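Long-range contacts in 3-alpha-hydroxysteroid dehydrogenase (Pseudomonas sp., PDB 2DKN), which catalyses the oxidation of 3-alpha-hydroxysteroids, and probably its reversal, with a nicotinamide coenzyme, and belongs to the short-chain dehydrogenase family with its Rossmann fold: residues S2-I13 with L63-G71; G12-R23 with P217-L228. All blocks are in the same frame, centred on the assembly; numbering follows the deposited sequence.

Contact 1: residues S2-I13 with L63-G71; sequences SVIAITGSASGI and LDGLVCCAG. With NAI (1,4-dihydronicotinamide adenine dinucleotide), chain C.
With chi1 at 73°, Thr7 holds OG1 between its own backbone N and carbonyl carbon and turns it to the chain beyond strand 65-68. Two successive N-H groups close on that oxygen: Ala70 N at 3.0 Å from Thr7 OG1, almost straight at 173°, and Cys69 N at 2.9 Å from it, more bent. At the other end Asp64 (chi1 -52°) brings OD1 2.9 Å from Val3 N, which it receives on its anti lone pair, while OD2 accepts Gln105 N. Between them strands 3-7 and 65-68 run parallel, joined by Ala5 N to Gly65 O, Val67 N to Ala5 O and Thr7 N to Val67 O. These are central strands of the Rossmann sheet, and Thr7-Gly8 opens the glycine-rich dinucleotide loop of short-chain dehydrogenases. Gly65 suits its place because a CB there would strike Ile4 CG1; at Gly8, where phi is positive, one would strike Ala70 N. A valine in place of Thr7 would probably leave Cys69 N and Ala70 N without the hydroxyl they share, so that the chain at Cys69 and Ala70, beside the coenzyme, could shift. Small Ala5 lets Leu66 CD1 come within 3.8 Å of its CB. Beyond the strands, Cys69 SG packs 3.8 Å from Ile13 CB, and Ile13 N gives the NADH phosphate oxygen O1N a 2.8 Å bond.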
loop_
_atom_site.group_PDB
_atom_site.type_symbol
_atom_site.label_atom_id
_atom_site.label_comp_id
_atom_site.label_asym_id
_atom_site.label_seq_id
_atom_site.Cartn_x
_atom_site.Cartn_y
_atom_site.Cartn_z
ATOM N N SER A 2 -22.767 0.624 -5.626
ATOM C CA SER A 2 -22.610 -0.844 -5.708
ATOM C C SER A 2 -23.006 -1.533 -4.399
ATOM O O SER A 2 -23.341 -0.859 -3.429
ATOM C CB SER A 2 -21.181 -1.176 -6.087
ATOM O OG SER A 2 -20.289 -0.468 -5.274
ATOM N N VAL A 3 -22.951 -2.867 -4.391
ATOM C CA VAL A 3 -23.325 -3.693 -3.236
ATOM C C VAL A 3 -22.047 -4.341 -2.697
ATOM O O VAL A 3 -21.358 -5.057 -3.420
ATOM C CB VAL A 3 -24.296 -4.800 -3.638
ATOM C CG1 VAL A 3 -24.649 -5.690 -2.422
ATOM C CG2 VAL A 3 -25.560 -4.173 -4.268
ATOM N N ILE A 4 -21.733 -4.049 -1.441
ATOM C CA ILE A 4 -20.461 -4.459 -0.851
ATOM C C ILE A 4 -20.723 -5.141 0.485
ATOM O O ILE A 4 -21.418 -4.579 1.336
ATOM C CB ILE A 4 -19.543 -3.254 -0.623
ATOM C CG1 ILE A 4 -19.276 -2.518 -1.939
ATOM C CG2 ILE A 4 -18.212 -3.709 0.015
ATOM C CD1 ILE A 4 -19.072 -1.052 -1.727
ATOM N N ALA A 5 -20.177 -6.352 0.654
ATOM C CA ALA A 5 -20.234 -7.081 1.922
ATOM C C ALA A 5 -19.004 -6.772 2.761
ATOM O O ALA A 5 -17.883 -6.732 2.241
ATOM C CB ALA A 5 -20.309 -8.571 1.660
ATOM N N ILE A 6 -19.206 -6.588 4.067
ATOM C CA ILE A 6 -18.087 -6.267 4.971
ATOM C C ILE A 6 -18.173 -7.174 6.205
ATOM O O ILE A 6 -19.139 -7.077 6.975
ATOM C CB ILE A 6 -18.175 -4.817 5.489
ATOM C CG1 ILE A 6 -18.102 -3.805 4.351
ATOM C CG2 ILE A 6 -17.027 -4.540 6.521
ATOM C CD1 ILE A 6 -18.251 -2.330 4.866
ATOM N N THR A 7 -17.198 -8.063 6.395
ATOM C CA THR A 7 -17.153 -8.818 7.647
ATOM C C THR A 7 -16.504 -7.949 8.705
ATOM O O THR A 7 -15.624 -7.138 8.388
ATOM C CB THR A 7 -16.375 -10.139 7.535
ATOM O OG1 THR A 7 -14.961 -9.863 7.444
ATOM C CG2 THR A 7 -16.868 -10.960 6.324
ATOM N N GLY A 8 -16.952 -8.093 9.951
ATOM C CA GLY A 8 -16.478 -7.245 11.049
ATOM C C GLY A 8 -17.060 -5.829 11.058
ATOM O O GLY A 8 -16.441 -4.895 11.559
ATOM N N SER A 9 -18.264 -5.690 10.522
ATOM C CA SER A 9 -18.906 -4.398 10.341
ATOM C C SER A 9 -19.394 -3.734 11.640
ATOM O O SER A 9 -19.805 -2.570 11.606
ATOM C CB SER A 9 -20.120 -4.548 9.412
ATOM O OG SER A 9 -21.024 -5.512 9.934
ATOM N N ALA A 10 -19.397 -4.464 12.761
ATOM C CA ALA A 10 -20.055 -3.945 13.985
ATOM C C ALA A 10 -19.145 -3.062 14.827
ATOM O O ALA A 10 -19.607 -2.420 15.780
ATOM C CB ALA A 10 -20.594 -5.121 14.858
ATOM N N SER A 11 -17.859 -3.015 14.485
ATOM C CA SER A 11 -16.868 -2.322 15.313
ATOM C C SER A 11 -15.694 -1.813 14.495
ATOM O O SER A 11 -15.453 -2.291 13.387
ATOM C CB SER A 11 -16.359 -3.270 16.418
ATOM O OG SER A 11 -15.487 -2.624 17.347
ATOM N N GLY A 12 -14.910 -0.928 15.111
ATOM C CA GLY A 12 -13.624 -0.505 14.569
ATOM C C GLY A 12 -13.581 -0.138 13.103
ATOM O O GLY A 12 -14.397 0.662 12.644
ATOM N N ILE A 13 -12.617 -0.720 12.387
ATOM C CA ILE A 13 -12.381 -0.435 10.959
ATOM C C ILE A 13 -13.594 -0.790 10.091
ATOM O O ILE A 13 -13.982 -0.023 9.223
ATOM C CB ILE A 13 -11.132 -1.173 10.420
ATOM C CG1 ILE A 13 -9.885 -0.721 11.181
ATOM C CG2 ILE A 13 -10.975 -0.952 8.891
ATOM C CD1 ILE A 13 -8.682 -1.629 10.978
ATOM N N LEU A 63 -22.260 -9.658 -6.359
ATOM C CA LEU A 63 -21.580 -8.833 -5.376
ATOM C C LEU A 63 -20.558 -7.961 -6.085
ATOM O O LEU A 63 -19.796 -8.458 -6.896
ATOM C CB LEU A 63 -20.811 -9.736 -4.413
ATOM C CG LEU A 63 -21.007 -9.665 -2.900
ATOM C CD1 LEU A 63 -19.748 -10.161 -2.211
ATOM C CD2 LEU A 63 -21.532 -8.349 -2.286
ATOM N N ASP A 64 -20.534 -6.673 -5.786
ATOM C CA ASP A 64 -19.514 -5.811 -6.380
ATOM C C ASP A 64 -18.285 -5.627 -5.501
ATOM O O ASP A 64 -17.250 -5.213 -5.987
ATOM C CB ASP A 64 -20.103 -4.438 -6.685
ATOM C CG ASP A 64 -21.365 -4.533 -7.491
ATOM O OD1 ASP A 64 -22.414 -4.054 -7.008
ATOM O OD2 ASP A 64 -21.310 -5.139 -8.572
ATOM N N GLY A 65 -18.406 -5.916 -4.210
ATOM C CA GLY A 65 -17.286 -5.677 -3.289
ATOM C C GLY A 65 -17.373 -6.605 -2.095
ATOM O O GLY A 65 -18.471 -6.966 -1.671
ATOM N N LEU A 66 -16.220 -7.043 -1.605
ATOM C CA LEU A 66 -16.157 -7.834 -0.365
ATOM C C LEU A 66 -14.942 -7.361 0.427
ATOM O O LEU A 66 -13.830 -7.285 -0.119
ATOM C CB LEU A 66 -16.014 -9.333 -0.667
ATOM C CG LEU A 66 -15.684 -10.259 0.524
ATOM C CD1 LEU A 66 -16.846 -10.225 1.534
ATOM C CD2 LEU A 66 -15.405 -11.679 0.066
ATOM N N VAL A 67 -15.146 -7.054 1.713
ATOM C CA VAL A 67 -14.038 -6.667 2.597
ATOM C C VAL A 67 -14.032 -7.603 3.813
ATOM O O VAL A 67 -15.029 -7.678 4.549
ATOM C CB VAL A 67 -14.166 -5.205 3.064
ATOM C CG1 VAL A 67 -12.986 -4.852 4.055
ATOM C CG2 VAL A 67 -14.182 -4.276 1.819
ATOM N N CYS A 68 -12.944 -8.362 3.950
ATOM C CA CYS A 68 -12.773 -9.303 5.055
ATOM C C CYS A 68 -12.006 -8.613 6.163
ATOM O O CYS A 68 -10.761 -8.580 6.186
ATOM C CB CYS A 68 -12.102 -10.597 4.581
ATOM S SG CYS A 68 -13.124 -11.455 3.370
ATOM N N CYS A 69 -12.769 -8.035 7.079
ATOM C CA CYS A 69 -12.203 -7.199 8.142
ATOM C C CYS A 69 -12.351 -7.854 9.541
ATOM O O CYS A 69 -11.639 -7.494 10.475
ATOM C CB CYS A 69 -12.856 -5.822 8.080
ATOM S SG CYS A 69 -12.094 -4.592 9.103
ATOM N N ALA A 70 -13.243 -8.839 9.681
ATOM C CA ALA A 70 -13.381 -9.533 10.976
ATOM C C ALA A 70 -12.030 -10.107 11.408
ATOM O O ALA A 70 -11.331 -10.741 10.626
ATOM C CB ALA A 70 -14.437 -10.650 10.918
ATOM N N GLY A 71 -11.648 -9.868 12.653
ATOM C CA GLY A 71 -10.429 -10.461 13.149
ATOM C C GLY A 71 -10.318 -10.303 14.641
ATOM O O GLY A 71 -11.057 -9.508 15.249
HETATM P PA NAI C . -12.549 -4.515 16.266
HETATM O O1A NAI C . -12.511 -5.521 17.342
HETATM O O2A NAI C . -13.032 -3.158 16.610
HETATM O O5B NAI C . -13.446 -5.058 15.055
HETATM C C5B NAI C . -13.336 -6.379 14.612
HETATM C C4B NAI C . -14.748 -6.886 14.347
HETATM O O4B NAI C . -14.580 -8.219 13.904
HETATM C C3B NAI C . -15.620 -6.906 15.600
HETATM O O3B NAI C . -16.898 -6.353 15.349
HETATM C C2B NAI C . -15.759 -8.398 15.849
HETATM O O2B NAI C . -16.960 -8.773 16.486
HETATM C C1B NAI C . -15.605 -8.994 14.446
HETATM N N9A NAI C . -15.253 -10.407 14.646
HETATM C C8A NAI C . -14.206 -10.920 15.385
HETATM N N7A NAI C . -14.320 -12.272 15.370
HETATM C C5A NAI C . -15.433 -12.619 14.657
HETATM C C6A NAI C . -16.037 -13.840 14.336
HETATM N N6A NAI C . -15.638 -15.014 14.870
HETATM N N1A NAI C . -17.187 -13.829 13.571
HETATM C C2A NAI C . -17.744 -12.647 13.133
HETATM N N3A NAI C . -17.157 -11.443 13.447
HETATM C C4A NAI C . -16.024 -11.437 14.210
HETATM O O3 NAI C . -11.057 -4.506 15.679
HETATM P PN NAI C . -10.478 -3.675 14.425
HETATM O O1N NAI C . -11.525 -2.929 13.708
HETATM O O2N NAI C . -9.319 -2.923 14.939
HETATM O O5D NAI C . -9.946 -4.893 13.526
HETATM C C5D NAI C . -10.369 -5.054 12.180
HETATM C C4D NAI C . -9.259 -5.817 11.468
HETATM O O4D NAI C . -8.096 -4.997 11.469
HETATM C C3D NAI C . -8.869 -7.117 12.166
HETATM O O3D NAI C . -8.619 -8.089 11.158
HETATM C C2D NAI C . -7.532 -6.772 12.818
HETATM O O2D NAI C . -6.702 -7.897 12.907
HETATM C C1D NAI C . -6.966 -5.761 11.830
HETATM N N1N NAI C . -5.905 -4.898 12.416
HETATM C C2N NAI C . -6.198 -4.080 13.471
HETATM C C3N NAI C . -5.208 -3.272 14.008
HETATM C C7N NAI C . -5.540 -2.324 15.133
HETATM O O7N NAI C . -4.461 -1.669 15.703
HETATM N N7N NAI C . -6.808 -2.125 15.543
HETATM C C4N NAI C . -3.909 -3.284 13.465
HETATM C C5N NAI C . -3.637 -4.106 12.350
HETATM C C6N NAI C . -4.652 -4.907 11.847
#

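Contact 2: residues G12-R23 with P217-L228; sequences GIGAALKELLAR and PREVAEAIAFLL. With NAI (1,4-dihydronicotinamide adenine dinucleotide), chain C.
Leu20 sets its side chain among Arg218, Ala221, Glu222 and Ala225 as a knob in a hole, joining helices 12-23 and 217-228, which lie together on one side of the parallel Rossmann sheet. Their axes approach to 7.9 Å and cross at -61°, a closeness that suits the small residues at the crossing: Ala221 CB lies against the backbone of Leu17, and Ala16 CB meets Pro217 CB at 3.7 Å. Proline suits a first helical turn, where a backbone N-H would have no helical carbonyl to bond, so its missing hydrogen costs nothing, and here it offers a compact apolar ring to the opposing helix.

Toward the sheet, branched side chains interlock. Leu17 runs across Ile224 at about a right angle, CD2 of Leu17 being 3.7 Å from CG2 of Ile224. Ile13 also lies crosswise to Ile224, but meets Val220 on a slant, Ile13 CG2 reaching to 3.6 Å from Val220 CG1. Further along, Leu21 packs against Ala225 and Leu228. On its other side, helix 217-228 faces the second subunit, where Phe226 stacks on Phe226 of that chain.

Toward solvent the character changes. The bend in Arg218 at chi2 (81°) helps bring one face of its guanidinium, toward its rim, over Leu20 CG, and its NE makes a long, weak salt bridge to Glu222 OE1. Leu20 CD1 approaches Glu222 CD at 3.6 Å, the two side chains crosswise. Arg23 meets Arg218 on a slant, but its guanidinium is less surely placed, so the closeness of these like charges is doubtful. Arg218 NH2 donates to a water 3.1 Å away, which in turn gives a hydrogen to Ala16 O at 2.8 Å.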
loop_
_atom_site.group_PDB
_atom_site.type_symbol
_atom_site.label_atom_id
_atom_site.label_comp_id
_atom_site.label_asym_id
_atom_site.label_seq_id
_atom_site.Cartn_x
_atom_site.Cartn_y
_atom_site.Cartn_z
ATOM N N GLY A 12 -14.910 -0.928 15.111
ATOM C CA GLY A 12 -13.624 -0.505 14.569
ATOM C C GLY A 12 -13.581 -0.138 13.103
ATOM O O GLY A 12 -14.397 0.662 12.644
ATOM N N ILE A 13 -12.617 -0.720 12.387
ATOM C CA ILE A 13 -12.381 -0.435 10.959
ATOM C C ILE A 13 -13.594 -0.790 10.091
ATOM O O ILE A 13 -13.982 -0.023 9.223
ATOM C CB ILE A 13 -11.132 -1.173 10.420
ATOM C CG1 ILE A 13 -9.885 -0.721 11.181
ATOM C CG2 ILE A 13 -10.975 -0.952 8.891
ATOM C CD1 ILE A 13 -8.682 -1.629 10.978
ATOM N N GLY A 14 -14.191 -1.949 10.344
ATOM C CA GLY A 14 -15.349 -2.394 9.578
ATOM C C GLY A 14 -16.545 -1.475 9.730
ATOM O O GLY A 14 -17.268 -1.200 8.760
ATOM N N ALA A 15 -16.756 -1.014 10.960
ATOM C CA ALA A 15 -17.838 -0.069 11.267
ATOM C C ALA A 15 -17.583 1.259 10.556
ATOM O O ALA A 15 -18.495 1.859 9.989
ATOM C CB ALA A 15 -17.919 0.152 12.765
ATOM N N ALA A 16 -16.331 1.695 10.561
ATOM C CA ALA A 16 -15.980 2.960 9.922
ATOM C C ALA A 16 -16.221 2.863 8.413
ATOM O O ALA A 16 -16.722 3.800 7.779
ATOM C CB ALA A 16 -14.531 3.328 10.235
ATOM N N LEU A 17 -15.860 1.720 7.843
ATOM C CA LEU A 17 -15.990 1.501 6.415
ATOM C C LEU A 17 -17.467 1.376 6.012
ATOM O O LEU A 17 -17.892 1.910 4.985
ATOM C CB LEU A 17 -15.207 0.240 6.018
ATOM C CG LEU A 17 -15.283 -0.109 4.548
ATOM C CD1 LEU A 17 -14.565 0.967 3.681
ATOM C CD2 LEU A 17 -14.652 -1.506 4.358
ATOM N N LYS A 18 -18.249 0.671 6.829
ATOM C CA LYS A 18 -19.683 0.541 6.572
ATOM C C LYS A 18 -20.308 1.933 6.476
ATOM O O LYS A 18 -21.079 2.221 5.565
ATOM C CB LYS A 18 -20.342 -0.264 7.700
ATOM C CG LYS A 18 -21.875 -0.150 7.811
ATOM C CD LYS A 18 -22.382 -1.022 8.981
ATOM C CE LYS A 18 -22.047 -0.353 10.342
ATOM N NZ LYS A 18 -22.422 -1.131 11.612
ATOM N N GLU A 19 -19.954 2.799 7.419
ATOM C CA GLU A 19 -20.478 4.163 7.439
ATOM C C GLU A 19 -20.009 4.960 6.220
ATOM O O GLU A 19 -20.809 5.601 5.536
ATOM C CB GLU A 19 -20.016 4.830 8.714
ATOM C CG GLU A 19 -20.406 6.278 8.860
ATOM C CD GLU A 19 -20.189 6.745 10.285
ATOM O OE1 GLU A 19 -20.942 6.292 11.177
ATOM O OE2 GLU A 19 -19.264 7.550 10.522
ATOM N N LEU A 20 -18.709 4.922 5.958
ATOM C CA LEU A 20 -18.145 5.590 4.772
ATOM C C LEU A 20 -18.856 5.200 3.462
ATOM O O LEU A 20 -19.288 6.067 2.695
ATOM C CB LEU A 20 -16.632 5.309 4.691
ATOM C CG LEU A 20 -15.800 6.017 3.609
ATOM C CD1 LEU A 20 -14.310 5.862 3.924
ATOM C CD2 LEU A 20 -16.095 5.462 2.229
ATOM N N LEU A 21 -18.961 3.899 3.189
ATOM C CA LEU A 21 -19.593 3.416 1.956
ATOM C C LEU A 21 -21.078 3.751 1.872
ATOM O O LEU A 21 -21.596 4.059 0.798
ATOM C CB LEU A 21 -19.411 1.900 1.818
ATOM C CG LEU A 21 -17.945 1.462 1.601
ATOM C CD1 LEU A 21 -17.835 -0.067 1.626
ATOM C CD2 LEU A 21 -17.324 2.017 0.300
ATOM N N ALA A 22 -21.765 3.664 3.007
ATOM C CA ALA A 22 -23.206 3.922 3.034
ATOM C C ALA A 22 -23.471 5.393 2.654
ATOM O O ALA A 22 -24.347 5.696 1.829
ATOM C CB ALA A 22 -23.762 3.613 4.404
ATOM N N ARG A 23 -22.690 6.288 3.253
ATOM C CA ARG A 23 -22.791 7.723 2.977
ATOM C C ARG A 23 -22.471 8.093 1.542
ATOM O O ARG A 23 -23.010 9.062 1.002
ATOM C CB ARG A 23 -21.921 8.503 3.943
ATOM C CG ARG A 23 -22.505 8.461 5.317
ATOM C CD ARG A 23 -21.660 9.159 6.322
ATOM N NE ARG A 23 -22.087 8.802 7.673
ATOM C CZ ARG A 23 -21.364 9.041 8.760
ATOM N NH1 ARG A 23 -21.820 8.676 9.951
ATOM N NH2 ARG A 23 -20.181 9.642 8.646
ATOM N N PRO A 217 -9.933 4.725 12.690
ATOM C CA PRO A 217 -10.455 3.671 11.817
ATOM C C PRO A 217 -10.864 4.191 10.439
ATOM O O PRO A 217 -10.721 3.480 9.459
ATOM C CB PRO A 217 -11.688 3.146 12.566
ATOM C CG PRO A 217 -11.577 3.653 13.957
ATOM C CD PRO A 217 -10.567 4.742 14.023
ATOM N N ARG A 218 -11.403 5.405 10.369
ATOM C CA ARG A 218 -11.828 5.963 9.091
ATOM C C ARG A 218 -10.651 6.092 8.103
ATOM O O ARG A 218 -10.865 6.020 6.894
ATOM C CB ARG A 218 -12.494 7.320 9.314
ATOM C CG ARG A 218 -12.713 8.155 8.069
ATOM C CD ARG A 218 -13.932 7.761 7.295
ATOM N NE ARG A 218 -14.280 8.820 6.346
ATOM C CZ ARG A 218 -15.459 9.434 6.299
ATOM N NH1 ARG A 218 -15.664 10.383 5.390
ATOM N NH2 ARG A 218 -16.435 9.082 7.137
ATOM N N GLU A 219 -9.436 6.310 8.607
ATOM C CA GLU A 219 -8.262 6.465 7.722
ATOM C C GLU A 219 -7.947 5.132 7.030
ATOM O O GLU A 219 -7.586 5.088 5.838
ATOM C CB GLU A 219 -7.043 6.968 8.501
ATOM C CG GLU A 219 -7.271 8.341 9.097
ATOM C CD GLU A 219 -6.082 8.844 9.842
ATOM O OE1 GLU A 219 -5.343 9.650 9.253
ATOM O OE2 GLU A 219 -5.881 8.453 11.008
ATOM N N VAL A 220 -8.108 4.040 7.764
ATOM C CA VAL A 220 -7.975 2.715 7.152
ATOM C C VAL A 220 -9.131 2.451 6.197
ATOM O O VAL A 220 -8.920 1.945 5.099
ATOM C CB VAL A 220 -7.853 1.600 8.201
ATOM C CG1 VAL A 220 -7.812 0.216 7.505
ATOM C CG2 VAL A 220 -6.581 1.821 9.035
ATOM N N ALA A 221 -10.348 2.828 6.595
ATOM C CA ALA A 221 -11.503 2.664 5.733
ATOM C C ALA A 221 -11.324 3.371 4.382
ATOM O O ALA A 221 -11.722 2.839 3.333
ATOM C CB ALA A 221 -12.747 3.183 6.444
ATOM N N GLU A 222 -10.705 4.555 4.396
ATOM C CA GLU A 222 -10.517 5.317 3.148
ATOM C C GLU A 222 -9.594 4.567 2.216
ATOM O O GLU A 222 -9.825 4.531 1.031
ATOM C CB GLU A 222 -9.933 6.706 3.416
ATOM C CG GLU A 222 -10.911 7.683 4.058
ATOM C CD GLU A 222 -11.841 8.344 3.076
ATOM O OE1 GLU A 222 -12.517 9.318 3.488
ATOM O OE2 GLU A 222 -11.929 7.900 1.910
ATOM N N ALA A 223 -8.531 3.982 2.757
ATOM C CA ALA A 223 -7.637 3.151 1.928
ATOM C C ALA A 223 -8.363 1.928 1.345
ATOM O O ALA A 223 -8.184 1.567 0.164
ATOM C CB ALA A 223 -6.440 2.734 2.727
ATOM N N ILE A 224 -9.188 1.280 2.155
ATOM C CA ILE A 224 -9.964 0.145 1.656
ATOM C C ILE A 224 -10.935 0.570 0.547
ATOM O O ILE A 224 -11.040 -0.098 -0.496
ATOM C CB ILE A 224 -10.740 -0.542 2.796
ATOM C CG1 ILE A 224 -9.766 -1.107 3.838
ATOM C CG2 ILE A 224 -11.673 -1.642 2.243
ATOM C CD1 ILE A 224 -10.476 -1.556 5.142
ATOM N N ALA A 225 -11.642 1.679 0.772
ATOM C CA ALA A 225 -12.622 2.164 -0.209
ATOM C C ALA A 225 -11.920 2.491 -1.531
ATOM O O ALA A 225 -12.456 2.227 -2.611
ATOM C CB ALA A 225 -13.335 3.401 0.311
ATOM N N PHE A 226 -10.730 3.077 -1.434
ATOM C CA PHE A 226 -9.959 3.354 -2.647
ATOM C C PHE A 226 -9.675 2.072 -3.428
ATOM O O PHE A 226 -9.861 2.029 -4.649
ATOM C CB PHE A 226 -8.656 4.103 -2.345
ATOM C CG PHE A 226 -7.694 4.113 -3.506
ATOM C CD1 PHE A 226 -6.525 3.342 -3.455
ATOM C CD2 PHE A 226 -7.949 4.898 -4.638
ATOM C CE1 PHE A 226 -5.608 3.328 -4.523
ATOM C CE2 PHE A 226 -7.034 4.900 -5.718
ATOM C CZ PHE A 226 -5.869 4.103 -5.653
ATOM N N LEU A 227 -9.181 1.049 -2.734
ATOM C CA LEU A 227 -8.820 -0.207 -3.396
ATOM C C LEU A 227 -10.034 -0.929 -3.951
ATOM O O LEU A 227 -9.920 -1.680 -4.919
ATOM C CB LEU A 227 -8.013 -1.119 -2.463
ATOM C CG LEU A 227 -6.622 -0.572 -2.076
ATOM C CD1 LEU A 227 -6.040 -1.449 -0.989
ATOM C CD2 LEU A 227 -5.700 -0.563 -3.296
ATOM N N LEU A 228 -11.202 -0.695 -3.357
ATOM C CA LEU A 228 -12.451 -1.289 -3.866
ATOM C C LEU A 228 -12.930 -0.683 -5.174
ATOM O O LEU A 228 -13.646 -1.349 -5.975
ATOM C CB LEU A 228 -13.560 -1.084 -2.833
ATOM C CG LEU A 228 -14.149 -2.218 -1.989
ATOM C CD1 LEU A 228 -13.397 -3.534 -1.928
ATOM C CD2 LEU A 228 -14.653 -1.736 -0.635
HETATM P PA NAI C . -12.549 -4.515 16.266
HETATM O O1A NAI C . -12.511 -5.521 17.342
HETATM O O2A NAI C . -13.032 -3.158 16.610
HETATM O O5B NAI C . -13.446 -5.058 15.055
HETATM C C5B NAI C . -13.336 -6.379 14.612
HETATM C C4B NAI C . -14.748 -6.886 14.347
HETATM O O4B NAI C . -14.580 -8.219 13.904
HETATM C C3B NAI C . -15.620 -6.906 15.600
HETATM O O3B NAI C . -16.898 -6.353 15.349
HETATM C C2B NAI C . -15.759 -8.398 15.849
HETATM O O2B NAI C . -16.960 -8.773 16.486
HETATM C C1B NAI C . -15.605 -8.994 14.446
HETATM N N9A NAI C . -15.253 -10.407 14.646
HETATM C C8A NAI C . -14.206 -10.920 15.385
HETATM N N7A NAI C . -14.320 -12.272 15.370
HETATM C C5A NAI C . -15.433 -12.619 14.657
HETATM C C6A NAI C . -16.037 -13.840 14.336
HETATM N N6A NAI C . -15.638 -15.014 14.870
HETATM N N1A NAI C . -17.187 -13.829 13.571
HETATM C C2A NAI C . -17.744 -12.647 13.133
HETATM N N3A NAI C . -17.157 -11.443 13.447
HETATM C C4A NAI C . -16.024 -11.437 14.210
HETATM O O3 NAI C . -11.057 -4.506 15.679
HETATM P PN NAI C . -10.478 -3.675 14.425
HETATM O O1N NAI C . -11.525 -2.929 13.708
HETATM O O2N NAI C . -9.319 -2.923 14.939
HETATM O O5D NAI C . -9.946 -4.893 13.526
HETATM C C5D NAI C . -10.369 -5.054 12.180
HETATM C C4D NAI C . -9.259 -5.817 11.468
HETATM O O4D NAI C . -8.096 -4.997 11.469
HETATM C C3D NAI C . -8.869 -7.117 12.166
HETATM O O3D NAI C . -8.619 -8.089 11.158
HETATM C C2D NAI C . -7.532 -6.772 12.818
HETATM O O2D NAI C . -6.702 -7.897 12.907
HETATM C C1D NAI C . -6.966 -5.761 11.830
HETATM N N1N NAI C . -5.905 -4.898 12.416
HETATM C C2N NAI C . -6.198 -4.080 13.471
HETATM C C3N NAI C . -5.208 -3.272 14.008
HETATM C C7N NAI C . -5.540 -2.324 15.133
HETATM O O7N NAI C . -4.461 -1.669 15.703
HETATM N N7N NAI C . -6.808 -2.125 15.543
HETATM C C4N NAI C . -3.909 -3.284 13.465
HETATM C C5N NAI C . -3.637 -4.106 12.350
HETATM C C6N NAI C . -4.652 -4.907 11.847
HETATM O O HOH W 1 -16.337 6.399 8.611
#

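In the fold
The two contacts, centred 9 Å apart, meet through helix 12-23, which follows directly from the glycine-rich loop of contact 1 and forms one half of contact 2. Ile13 belongs to both, its CG2 touching Cys69 SG as well as Val220 and Ile224. Lys18 helps tie loop to helix, its NZ 3.0 Å from Ser9 O in a probable hydrogen bond. Sheet and second helix also touch directly, Val67 CG2 lying 3.6 Å from Leu228 CD2. Both contacts reach NADH, contact 1 with the loop and the residues that follow strand 65-68, contact 2 with the helix start alone; Asp32, Tyr153 and Lys157 add further hydrogen bonds to the coenzyme.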